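Local coordinates for anopheles Plasmodium-responsive Leucine-rich repeat protein 1B (Anopheles gambiae, PDB 4XGO) that probably takes part in mosquito responses to Plasmodium through its interaction with LRIM1, the crystallised piece being its leucine-rich repeat domain, at residues Ser85-Pro88 with Gly89-His92; Leu28-Asn31 with Gly32-Ile35; Met100-Asn104 with Asn105-Arg109. All blocks are in the same frame, centred on the assembly; numbering follows the deposited sequence.

Contact 1: Ser85-Pro88 with Gly89-His92; sequences SLPP and GIFH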
# COMPACT_ATOMS: atom_id res chain seq x y z
N SER A 85 8.26 16.31 8.60
CA SER A 85 7.90 17.45 9.45
C SER A 85 7.39 18.60 8.60
O SER A 85 7.59 18.62 7.38
CB SER A 85 9.11 17.90 10.27
OG SER A 85 10.10 18.47 9.44
N LEU A 86 6.75 19.57 9.25
CA LEU A 86 6.36 20.81 8.59
C LEU A 86 7.21 21.93 9.19
O LEU A 86 7.38 21.98 10.40
CB LEU A 86 4.89 21.11 8.82
CG LEU A 86 3.94 20.04 8.25
CD1 LEU A 86 2.50 20.38 8.57
CD2 LEU A 86 4.15 19.94 6.75
N PRO A 87 7.74 22.81 8.34
CA PRO A 87 8.60 23.89 8.85
C PRO A 87 7.80 25.01 9.50
O PRO A 87 6.63 25.19 9.17
CB PRO A 87 9.29 24.38 7.60
CG PRO A 87 8.28 24.18 6.55
CD PRO A 87 7.63 22.86 6.87
N PRO A 88 8.43 25.78 10.42
CA PRO A 88 7.70 26.89 11.03
C PRO A 88 7.29 27.91 9.97
O PRO A 88 8.09 28.24 9.10
CB PRO A 88 8.68 27.47 12.07
CG PRO A 88 10.02 26.90 11.72
CD PRO A 88 9.77 25.60 11.01
N GLY A 89 6.04 28.34 10.05
CA GLY A 89 5.51 29.36 9.18
C GLY A 89 4.90 28.83 7.90
O GLY A 89 4.51 29.60 7.02
N ILE A 90 4.82 27.50 7.76
CA ILE A 90 4.34 26.91 6.50
C ILE A 90 2.96 27.45 6.08
O ILE A 90 2.74 27.71 4.89
CB ILE A 90 4.36 25.36 6.57
CG1 ILE A 90 4.09 24.75 5.19
CG2 ILE A 90 3.38 24.85 7.61
CD1 ILE A 90 5.17 25.03 4.16
N PHE A 91 2.05 27.63 7.04
CA PHE A 91 0.70 28.15 6.75
C PHE A 91 0.45 29.57 7.27
O PHE A 91 -0.70 30.00 7.41
CB PHE A 91 -0.38 27.20 7.27
CG PHE A 91 -0.25 25.80 6.74
CD1 PHE A 91 -0.08 25.56 5.38
CD2 PHE A 91 -0.30 24.71 7.60
CE1 PHE A 91 0.05 24.27 4.88
CE2 PHE A 91 -0.17 23.41 7.11
CZ PHE A 91 0.00 23.20 5.75
N HIS A 92 1.51 30.33 7.52
CA HIS A 92 1.34 31.66 8.08
C HIS A 92 0.60 32.62 7.13
O HIS A 92 -0.09 33.55 7.58
CB HIS A 92 2.70 32.25 8.44
CG HIS A 92 2.63 33.66 8.93
ND1 HIS A 92 2.08 33.99 10.15
CD2 HIS A 92 3.03 34.82 8.36
CE1 HIS A 92 2.16 35.30 10.32
NE2 HIS A 92 2.73 35.83 9.25
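With CG1 of Ile90 swung opposite its own backbone N (chi1 -171°), one branch of this side chain goes to the Pro87 ring, the other to Leu86 and the Pro87 carbonyl oxygen. CG1 carries CD1 out to the Pro87 ring, where it meets CG at 4.0 Å, the two side chains crossing obliquely. CG2 takes the place between the backbone N and the carbonyl carbon. From there it lies beside Leu86, 4.2 Å from CB of that residue, and meets Pro87 O nearly end-on, CG2 to O 3.6 Å. The same methyl stands 3.7 Å above the plane of the neighbouring Phe91 ring, displaced toward its rim. Leu86, leading with its CD1 branch, reaches that ring obliquely, and CD1 comes within 4.3 Å of Phe91 CE2.

The backbone frame beneath these groups is a type II turn from Pro87 to Ile90. It is closed by Ile90 N donating to Pro87 O over 3.3 Å, a somewhat bent bond (144° at the hydrogen) whose donor rises 36° out of the carbonyl plane. Pro88 and Gly89 fill the two middle positions, and Gly89 supplies the positive phi that a type II turn needs at the second of them. A type I turn follows at once, with His92 N bonded to Gly89 O at 3.1 Å. Outside the turn, Leu62 and Phe67 touch Ile90, and Leu86 also packs on Met102.

Chemically, the contact combines a single hydrogen bond between 85-88 and 89-92 with otherwise apolar packing. Two prolines and two consecutive turns restrict the backbone as it changes direction, and Leu86, Ile90 and Phe91 together present hydrocarbon to the hydrophobic interior of the leucine-rich repeat solenoid, while Pro88 is left on the exposed side.

Contact 2: Leu28-Asn31 with Gly32-Ile35; sequences LNLN and GLQI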
# COMPACT_ATOMS: atom_id res chain seq x y z
N LEU A 28 -5.01 23.57 -9.49
CA LEU A 28 -3.79 23.09 -10.10
C LEU A 28 -3.56 21.66 -9.67
O LEU A 28 -3.34 21.39 -8.49
CB LEU A 28 -2.59 23.99 -9.74
CG LEU A 28 -1.23 23.51 -10.26
CD1 LEU A 28 -1.24 23.43 -11.77
CD2 LEU A 28 -0.08 24.38 -9.78
N ASN A 29 -3.60 20.76 -10.63
CA ASN A 29 -3.35 19.36 -10.36
C ASN A 29 -1.92 18.94 -10.70
O ASN A 29 -1.57 18.74 -11.88
CB ASN A 29 -4.37 18.47 -11.06
CG ASN A 29 -4.24 17.01 -10.65
OD1 ASN A 29 -3.55 16.71 -9.67
ND2 ASN A 29 -4.92 16.11 -11.35
N LEU A 30 -1.09 18.82 -9.66
CA LEU A 30 0.26 18.32 -9.78
C LEU A 30 0.36 16.94 -9.17
O LEU A 30 1.46 16.46 -8.84
CB LEU A 30 1.24 19.27 -9.09
CG LEU A 30 1.25 20.70 -9.59
CD1 LEU A 30 2.26 21.53 -8.78
CD2 LEU A 30 1.55 20.76 -11.08
N ASN A 31 -0.77 16.26 -9.03
CA ASN A 31 -0.73 14.90 -8.47
C ASN A 31 0.05 13.97 -9.39
O ASN A 31 -0.11 14.03 -10.62
CB ASN A 31 -2.13 14.32 -8.37
CG ASN A 31 -2.99 15.00 -7.33
OD1 ASN A 31 -2.51 15.76 -6.48
ND2 ASN A 31 -4.28 14.74 -7.41
N GLY A 32 0.82 13.07 -8.80
CA GLY A 32 1.38 11.93 -9.53
C GLY A 32 2.43 12.29 -10.57
O GLY A 32 2.59 11.57 -11.56
N LEU A 33 3.14 13.40 -10.36
CA LEU A 33 4.15 13.86 -11.34
C LEU A 33 5.60 13.59 -10.92
O LEU A 33 6.52 14.13 -11.53
CB LEU A 33 3.94 15.33 -11.69
CG LEU A 33 2.59 15.72 -12.27
CD1 LEU A 33 2.47 17.21 -12.52
CD2 LEU A 33 2.28 14.93 -13.56
N GLN A 34 5.78 12.71 -9.95
CA GLN A 34 7.10 12.34 -9.38
C GLN A 34 7.88 13.58 -8.95
O GLN A 34 9.09 13.67 -9.16
CB GLN A 34 7.95 11.51 -10.38
CG GLN A 34 7.30 10.25 -10.93
CD GLN A 34 7.09 9.14 -9.91
OE1 GLN A 34 6.12 8.36 -10.02
NE2 GLN A 34 7.99 9.04 -8.92
N ILE A 35 7.19 14.54 -8.35
CA ILE A 35 7.82 15.75 -7.84
C ILE A 35 8.61 15.41 -6.59
O ILE A 35 8.07 14.81 -5.65
CB ILE A 35 6.81 16.86 -7.52
CG1 ILE A 35 6.13 17.30 -8.82
CG2 ILE A 35 7.47 18.05 -6.83
CD1 ILE A 35 4.94 18.20 -8.62
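Leu33 turns back over Leu30, its CG anti to the carbonyl carbon (chi1 -59°), and can be followed outward atom by atom. Leu33 CB lies 3.9 Å from Leu30 O. Leu33 CG, the branch point, faces two carbonyls, with Asn31 O at 3.6 Å and Leu30 O only slightly farther. Of the two tips, Leu33 CD1 leans over the Leu30 backbone, 3.7 Å from Leu30 CA, and also touches Leu30 CD2 at 3.9 Å; CD2 keeps to Asn31 O. Ile35 adds a second apolar prop, its CD1 packing 3.9 Å from Leu30 CB.

The backbone bends through a type II turn from Leu30 to Leu33, with Gly32 at its positive-phi position. No hydrogen bond links its ends directly; Asn57 binds both, ND2 to Leu30 O and OD1 to Leu33 N. Asn29 OD1 accepts from Asn31 N at 2.9 Å (156° at the hydrogen), an Asx turn, and Asn31 OD1 receives Arg55 N. Leu28, Leu30, Leu33 and Ile35 have leucine-rich repeat spacing, Leu33 standing where the consensus has asparagine.

Strand 27-29 runs beside parallel strand 51-53, hydrogen-bonded to it, while the second subunit bonds to Asn29, Asn31 and Gly32, and one of its strands pairs in parallel with Ile35.

Contact 3: Met100-Asn104 with Asn105-Arg109; sequences MSMSN and NNLER. Unlike the reference sequence in segment 100-104: Met100 (reference Leu).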
# COMPACT_ATOMS: atom_id res chain seq x y z
N MET A 100 -7.07 20.62 4.47
CA MET A 100 -5.67 20.28 4.33
C MET A 100 -5.55 18.79 4.53
O MET A 100 -5.93 18.27 5.59
CB MET A 100 -4.83 21.06 5.35
CG MET A 100 -3.38 21.25 4.95
SD MET A 100 -2.41 19.74 5.06
CE MET A 100 -2.17 19.56 6.82
N SER A 101 -5.05 18.10 3.51
CA SER A 101 -4.88 16.68 3.59
C SER A 101 -3.41 16.32 3.44
O SER A 101 -2.76 16.71 2.47
CB SER A 101 -5.74 16.00 2.53
OG SER A 101 -5.91 14.65 2.80
N MET A 102 -2.91 15.53 4.38
CA MET A 102 -1.54 15.05 4.35
C MET A 102 -1.45 13.62 4.90
O MET A 102 -0.54 13.26 5.64
CB MET A 102 -0.71 16.03 5.17
CG MET A 102 0.72 16.11 4.77
SD MET A 102 1.44 17.55 5.61
CE MET A 102 1.25 18.89 4.45
N SER A 103 -2.41 12.80 4.52
CA SER A 103 -2.38 11.41 4.91
C SER A 103 -1.21 10.71 4.24
O SER A 103 -0.70 11.15 3.22
CB SER A 103 -3.70 10.69 4.58
OG SER A 103 -3.81 10.46 3.18
N ASN A 104 -0.77 9.61 4.84
CA ASN A 104 0.23 8.75 4.20
C ASN A 104 1.53 9.48 3.89
O ASN A 104 2.11 9.33 2.82
CB ASN A 104 -0.38 8.11 2.94
CG ASN A 104 -1.53 7.17 3.26
OD1 ASN A 104 -2.70 7.58 3.33
ND2 ASN A 104 -1.20 5.93 3.54
N ASN A 105 1.98 10.30 4.84
CA ASN A 105 3.36 10.77 4.87
C ASN A 105 4.08 10.10 6.05
O ASN A 105 3.65 9.03 6.51
CB ASN A 105 3.40 12.30 4.96
CG ASN A 105 3.15 12.98 3.61
OD1 ASN A 105 4.07 13.43 2.96
ND2 ASN A 105 1.89 13.03 3.19
N ASN A 106 5.18 10.69 6.50
CA ASN A 106 5.93 10.17 7.64
C ASN A 106 5.99 11.19 8.75
O ASN A 106 6.99 11.26 9.49
CB ASN A 106 7.36 9.80 7.20
CG ASN A 106 7.38 8.74 6.12
OD1 ASN A 106 8.14 8.85 5.15
ND2 ASN A 106 6.58 7.71 6.27
N LEU A 107 4.91 11.95 8.94
CA LEU A 107 4.95 13.05 9.90
C LEU A 107 5.04 12.54 11.32
O LEU A 107 4.31 11.62 11.70
CB LEU A 107 3.73 13.92 9.76
CG LEU A 107 3.59 14.70 8.46
CD1 LEU A 107 2.19 15.26 8.49
CD2 LEU A 107 4.65 15.77 8.32
N GLU A 108 5.97 13.12 12.08
CA GLU A 108 6.22 12.72 13.48
C GLU A 108 5.49 13.65 14.44
O GLU A 108 4.97 13.22 15.46
CB GLU A 108 7.72 12.73 13.76
CG GLU A 108 8.49 11.84 12.80
CD GLU A 108 9.99 12.01 12.87
OE1 GLU A 108 10.50 12.64 13.84
OE2 GLU A 108 10.67 11.50 11.95
N ARG A 109 5.46 14.95 14.12
CA ARG A 109 4.81 15.93 14.98
C ARG A 109 4.17 17.04 14.15
O ARG A 109 4.65 17.35 13.08
CB ARG A 109 5.84 16.58 15.91
CG ARG A 109 6.43 15.67 16.98
CD ARG A 109 7.55 16.40 17.73
NE ARG A 109 7.07 17.67 18.29
CZ ARG A 109 6.50 17.83 19.48
NH1 ARG A 109 6.33 16.82 20.31
NH2 ARG A 109 6.11 19.04 19.85
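Met102 and Leu107 close the inner, buried half of this bend, their side chains meeting at about a right angle with Met102 SD 3.8 Å from Leu107 CD1. Met102 is extended to SD (chi2 169°) and bends only at chi3; its CG also lies 4.1 Å from Leu107 CD1 and 3.7 Å from Asn105 ND2. Asn105 points its carboxamide into the bend. ND2 makes a hydrogen bond to Leu78 O, and two weak ones to Met102 O (3.5 Å) and Ser103 O (3.2 Å). OD1 accepts from Leu83 N, so both ends of this buried amide are satisfied.

The other side is looser. Ser103 and Asn104 point their side chains away from the second half of the bend and are partly exposed; the Ser103 hydroxyl is bonded to Asp79, and an acetate ion, probably from the crystallisation liquor, lies about 3 Å from its side chain. Farther along, Glu108 reaches out to Arg130 in a salt bridge.

Met100 (leucine in the reference sequence), Met102, Asn105 and Leu107 fit the LxLxxNxL pattern of a leucine-rich repeat, with methionine at the first two leucine positions and the buried asparagine linking its turn to an adjacent coil.

In the fold
Along the chain the order is contact 2, contact 1, contact 3, all on the same side of the chain's centre. Contacts 2 and 3 begin on strands 27-29 and 99-101 of the same parallel series and follow the bend after each, their centres about 17 Å apart. Contact 1 lies in the loop between strands 75-77 and 99-101, about 13 Å from contact 3 between centres, and touches it through Leu86 CD2 and Met102 SD at 3.8 Å. Contacts 1 and 2 stay separate, nearest atoms about 13 Å apart. Successive coils thus share a hydrophobic core, while contact 2, near the N-terminal end, also meets the second subunit.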